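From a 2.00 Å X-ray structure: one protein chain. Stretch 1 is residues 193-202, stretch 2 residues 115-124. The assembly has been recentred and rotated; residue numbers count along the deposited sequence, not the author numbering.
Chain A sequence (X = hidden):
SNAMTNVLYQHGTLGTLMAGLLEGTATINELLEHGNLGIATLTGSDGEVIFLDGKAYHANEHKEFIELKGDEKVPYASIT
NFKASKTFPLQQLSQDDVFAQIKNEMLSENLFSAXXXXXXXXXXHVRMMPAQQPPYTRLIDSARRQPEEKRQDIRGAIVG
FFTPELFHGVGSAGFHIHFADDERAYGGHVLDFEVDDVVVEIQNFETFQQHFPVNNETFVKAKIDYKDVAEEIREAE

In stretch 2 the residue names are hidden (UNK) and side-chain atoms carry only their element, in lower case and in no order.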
# COMPACT_ATOMS: atom_id res chain seq x y z
N PHE A 193 -10.17 25.97 -3.60
CA PHE A 193 -9.36 27.03 -4.18
C PHE A 193 -9.79 27.37 -5.60
O PHE A 193 -10.51 26.60 -6.26
CB PHE A 193 -7.88 26.63 -4.17
CG PHE A 193 -7.54 25.53 -5.13
CD1 PHE A 193 -7.03 25.83 -6.40
CD2 PHE A 193 -7.74 24.20 -4.79
CE1 PHE A 193 -6.72 24.81 -7.30
CE2 PHE A 193 -7.44 23.18 -5.69
CZ PHE A 193 -6.93 23.48 -6.94
N GLU A 194 -9.35 28.53 -6.07
CA GLU A 194 -9.64 28.98 -7.42
C GLU A 194 -8.36 29.59 -7.97
O GLU A 194 -7.83 30.55 -7.40
CB GLU A 194 -10.76 30.02 -7.41
CG GLU A 194 -11.03 30.66 -8.76
CD GLU A 194 -12.28 31.52 -8.77
OE1 GLU A 194 -12.39 32.42 -7.91
OE2 GLU A 194 -13.16 31.29 -9.64
N VAL A 195 -7.85 29.04 -9.06
CA VAL A 195 -6.63 29.55 -9.66
C VAL A 195 -6.85 30.78 -10.52
O VAL A 195 -7.87 30.90 -11.20
CB VAL A 195 -5.94 28.48 -10.54
CG1 VAL A 195 -5.55 27.28 -9.68
CG2 VAL A 195 -6.88 28.06 -11.67
N ASP A 196 -5.91 31.72 -10.46
CA ASP A 196 -5.98 32.92 -11.28
C ASP A 196 -5.07 32.62 -12.45
O ASP A 196 -5.51 32.50 -13.59
CB ASP A 196 -5.45 34.14 -10.52
CG ASP A 196 -5.58 35.42 -11.34
OD1 ASP A 196 -5.30 35.40 -12.55
OD2 ASP A 196 -5.95 36.46 -10.76
N ASP A 197 -3.78 32.48 -12.15
CA ASP A 197 -2.78 32.16 -13.16
C ASP A 197 -1.73 31.30 -12.47
O ASP A 197 -1.03 31.76 -11.56
CB ASP A 197 -2.14 33.44 -13.69
CG ASP A 197 -1.35 33.20 -14.96
OD1 ASP A 197 -0.51 32.27 -14.99
OD2 ASP A 197 -1.56 33.95 -15.94
N VAL A 198 -1.62 30.04 -12.90
CA VAL A 198 -0.67 29.12 -12.30
C VAL A 198 -0.05 28.17 -13.31
O VAL A 198 -0.44 28.12 -14.47
CB VAL A 198 -1.33 28.24 -11.22
CG1 VAL A 198 -1.90 29.11 -10.11
CG2 VAL A 198 -2.43 27.40 -11.86
N VAL A 199 0.94 27.41 -12.84
CA VAL A 199 1.62 26.41 -13.65
C VAL A 199 1.44 25.10 -12.88
O VAL A 199 1.63 25.06 -11.67
CB VAL A 199 3.13 26.71 -13.79
CG1 VAL A 199 3.83 25.55 -14.50
CG2 VAL A 199 3.34 28.01 -14.55
N VAL A 200 1.07 24.04 -13.59
CA VAL A 200 0.87 22.75 -12.96
C VAL A 200 1.94 21.75 -13.37
O VAL A 200 2.20 21.56 -14.56
CB VAL A 200 -0.51 22.14 -13.33
CG1 VAL A 200 -0.69 20.80 -12.64
CG2 VAL A 200 -1.63 23.10 -12.93
N GLU A 201 2.56 21.12 -12.38
CA GLU A 201 3.58 20.11 -12.62
C GLU A 201 3.10 18.78 -12.05
O GLU A 201 2.60 18.72 -10.93
CB GLU A 201 4.90 20.51 -11.94
CG GLU A 201 5.60 21.68 -12.61
CD GLU A 201 6.78 22.17 -11.80
OE1 GLU A 201 6.57 22.74 -10.71
OE2 GLU A 201 7.93 21.99 -12.26
N ILE A 202 3.23 17.72 -12.84
CA ILE A 202 2.80 16.40 -12.42
C ILE A 202 3.94 15.39 -12.51
O ILE A 202 4.84 15.53 -13.34
CB ILE A 202 1.65 15.88 -13.30
CG1 ILE A 202 0.49 16.87 -13.29
CG2 ILE A 202 1.16 14.54 -12.78
CD1 ILE A 202 -0.68 16.45 -14.17
N UNK A 115 1.63 16.36 -7.48
CA UNK A 115 1.31 17.59 -8.19
C UNK A 115 1.88 18.80 -7.50
O UNK A 115 2.09 18.82 -6.29
c UNK A 115 -0.85 16.63 -9.04
c UNK A 115 -0.83 17.99 -6.95
c UNK A 115 -0.21 17.80 -8.32
N UNK A 116 2.15 19.82 -8.31
CA UNK A 116 2.67 21.08 -7.81
C UNK A 116 1.96 22.14 -8.63
O UNK A 116 2.04 22.13 -9.86
c UNK A 116 4.18 21.16 -8.01
c UNK A 116 6.89 23.57 -6.68
c UNK A 116 4.80 22.38 -7.35
c UNK A 116 6.32 22.38 -7.43
n UNK A 116 8.38 23.58 -6.67
N UNK A 117 1.26 23.03 -7.95
CA UNK A 117 0.52 24.11 -8.59
C UNK A 117 1.03 25.41 -8.00
O UNK A 117 0.78 25.71 -6.84
c UNK A 117 -1.76 25.09 -9.01
c UNK A 117 -0.99 23.97 -8.31
c UNK A 117 -2.86 22.23 -8.28
c UNK A 117 -1.48 22.60 -8.76
N UNK A 118 1.76 26.18 -8.80
CA UNK A 118 2.33 27.44 -8.33
C UNK A 118 1.91 28.66 -9.14
O UNK A 118 1.89 28.62 -10.37
c UNK A 118 4.96 30.33 -6.20
c UNK A 118 4.49 29.07 -6.57
c UNK A 118 4.97 29.57 -8.87
c UNK A 118 5.44 30.83 -8.50
c UNK A 118 5.42 31.21 -7.17
c UNK A 118 3.86 27.37 -8.33
o UNK A 118 5.84 32.47 -6.80
c UNK A 118 4.49 28.68 -7.91
N UNK A 119 1.60 29.74 -8.44
CA UNK A 119 1.19 30.97 -9.11
C UNK A 119 0.26 31.78 -8.23
O UNK A 119 0.39 31.78 -7.00
N UNK A 120 -0.69 32.48 -8.85
CA UNK A 120 -1.65 33.29 -8.11
C UNK A 120 -3.00 32.58 -7.99
O UNK A 120 -3.45 31.92 -8.93
o UNK A 120 -2.26 34.46 -10.15
c UNK A 120 -0.57 35.47 -8.75
c UNK A 120 -1.86 34.66 -8.79
N UNK A 121 -3.63 32.71 -6.84
CA UNK A 121 -4.92 32.08 -6.60
C UNK A 121 -5.96 33.12 -6.25
O UNK A 121 -5.76 33.90 -5.32
c UNK A 121 -4.81 31.07 -5.46
c UNK A 121 -1.70 28.92 -5.80
c UNK A 121 -2.55 29.98 -5.48
c UNK A 121 -2.21 27.78 -6.41
c UNK A 121 -4.41 28.77 -6.38
c UNK A 121 -3.91 29.92 -5.77
c UNK A 121 -3.57 27.70 -6.70
N UNK A 122 -7.05 33.13 -7.00
CA UNK A 122 -8.13 34.08 -6.76
C UNK A 122 -8.73 33.81 -5.40
O UNK A 122 -9.09 34.72 -4.67
c UNK A 122 -9.84 34.10 -10.25
c UNK A 122 -9.22 33.95 -7.83
n UNK A 122 -11.67 35.54 -11.16
c UNK A 122 -8.70 34.05 -9.25
c UNK A 122 -10.64 35.39 -10.09
N UNK A 123 -8.83 32.52 -5.06
CA UNK A 123 -9.39 32.11 -3.79
C UNK A 123 -8.63 30.92 -3.22
O UNK A 123 -8.23 30.02 -3.95
c UNK A 123 -11.54 31.24 -2.74
n UNK A 123 -12.64 30.13 -1.20
n UNK A 123 -11.61 31.97 -1.58
c UNK A 123 -12.27 31.28 -0.67
c UNK A 123 -12.19 30.08 -2.50
c UNK A 123 -10.87 31.75 -3.98
N UNK A 124 -8.41 30.92 -1.91
CA UNK A 124 -7.71 29.83 -1.24
C UNK A 124 -8.42 29.59 0.08
O UNK A 124 -8.68 30.52 0.84
c UNK A 124 -6.23 30.19 -1.01
se UNK A 124 -5.41 27.37 -1.19
c UNK A 124 -4.45 27.81 -2.81
c UNK A 124 -5.40 29.11 -0.33
O HOH W 1 -12.19 32.77 -12.11

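Position 115 carries three side-chain carbons, one bearing the other two, on the same face of the sheet as Ile202; the fork at CB identifies Val115. Its CG1 lies 4.5 Å from Ile202 CG1, and its CA makes a CA-H...O contact with Glu201 O at 3.2 Å.

At position 116 four carbons run in a row to a terminal nitrogen, fully extended, which is a lysine. Lys116 pairs with Glu201 through two backbone hydrogen bonds, Lys116 N to Glu201 O at 2.9 Å and Glu201 N to Lys116 O at 2.8 Å. Alongside, Glu201 OE1 approaches Lys116 CD to 3.3 Å, but the end of the lysine leads away and Lys116 NZ stays 4.5 Å from Glu201 OE1, beyond a salt bridge.

Position 117 has four carbons forked at the first, with one arm two carbons long, and is therefore Ile117. It packs against valines of stretch 1: Ile117 CG2 is 3.7 Å from Val198 CG2, and Ile117 CG1 is 4.2 Å from Val200 CG2.

One carbon leads to a six-carbon ring bearing an oxygen at position 118, the pattern of tyrosine. Tyr118 meets stretch 1 mainly through its backbone, with Tyr118 N bonded to Val199 O at 3.1 Å and Val199 N to Tyr118 O at 2.9 Å; its hydroxyl is bonded elsewhere in the structure.

Position 119 has no side-chain atoms. A CB there would point toward stretch 1 and lie 2.2 Å from Asp197 O, and phi/psi of 151/-147° would also jam it against the preceding carbonyl. Gly119 fits on both counts, and its CA comes within 3.7 Å of Val198 CG1.

At position 120 one carbon carries an oxygen and a carbon, as in threonine. The Thr120 hydroxyl donates from OG1 to Asp197 O at 3.3 Å, a carbonyl that also accepts Thr120 N at 2.8 Å. Thr120 O in turn receives Asp196 N at 2.9 Å and Asp197 N at 3.3 Å.

Position 121 holds one carbon and an unsubstituted six-carbon ring: Phe121. Val198 CG1 sits over one face, 4.2 Å from the ring centroid, while Val195 CG1 is 3.6 Å from Phe121 CE1.

Four carbons ending in nitrogen recur at position 122, making Lys122. Its CG lies 3.5 Å from Asp196 CB, and a water links Lys122 NZ to Glu194 OE2, weakly on the glutamate side.

A five-membered ring with two nitrogens marks position 123 as His123, whose CB is 3.8 Å from Glu194 CB. Its N reaches Glu194 O at 3.2 Å, and Glu194 N reaches His123 O at 2.8 Å.

Two carbons, selenium and a carbon, unbranched, make position 124 selenomethionine, Met124, with CE 3.9 Å from Phe193 CB.

The contact is an antiparallel ladder in which two bulges shift the register between Glu194 and Asp197. Paired backbones hold the strands together, and apolar packing around Ile117 and Phe121 reinforces them.

Stretch 2, residues 115-124: VKIYGTFKHM
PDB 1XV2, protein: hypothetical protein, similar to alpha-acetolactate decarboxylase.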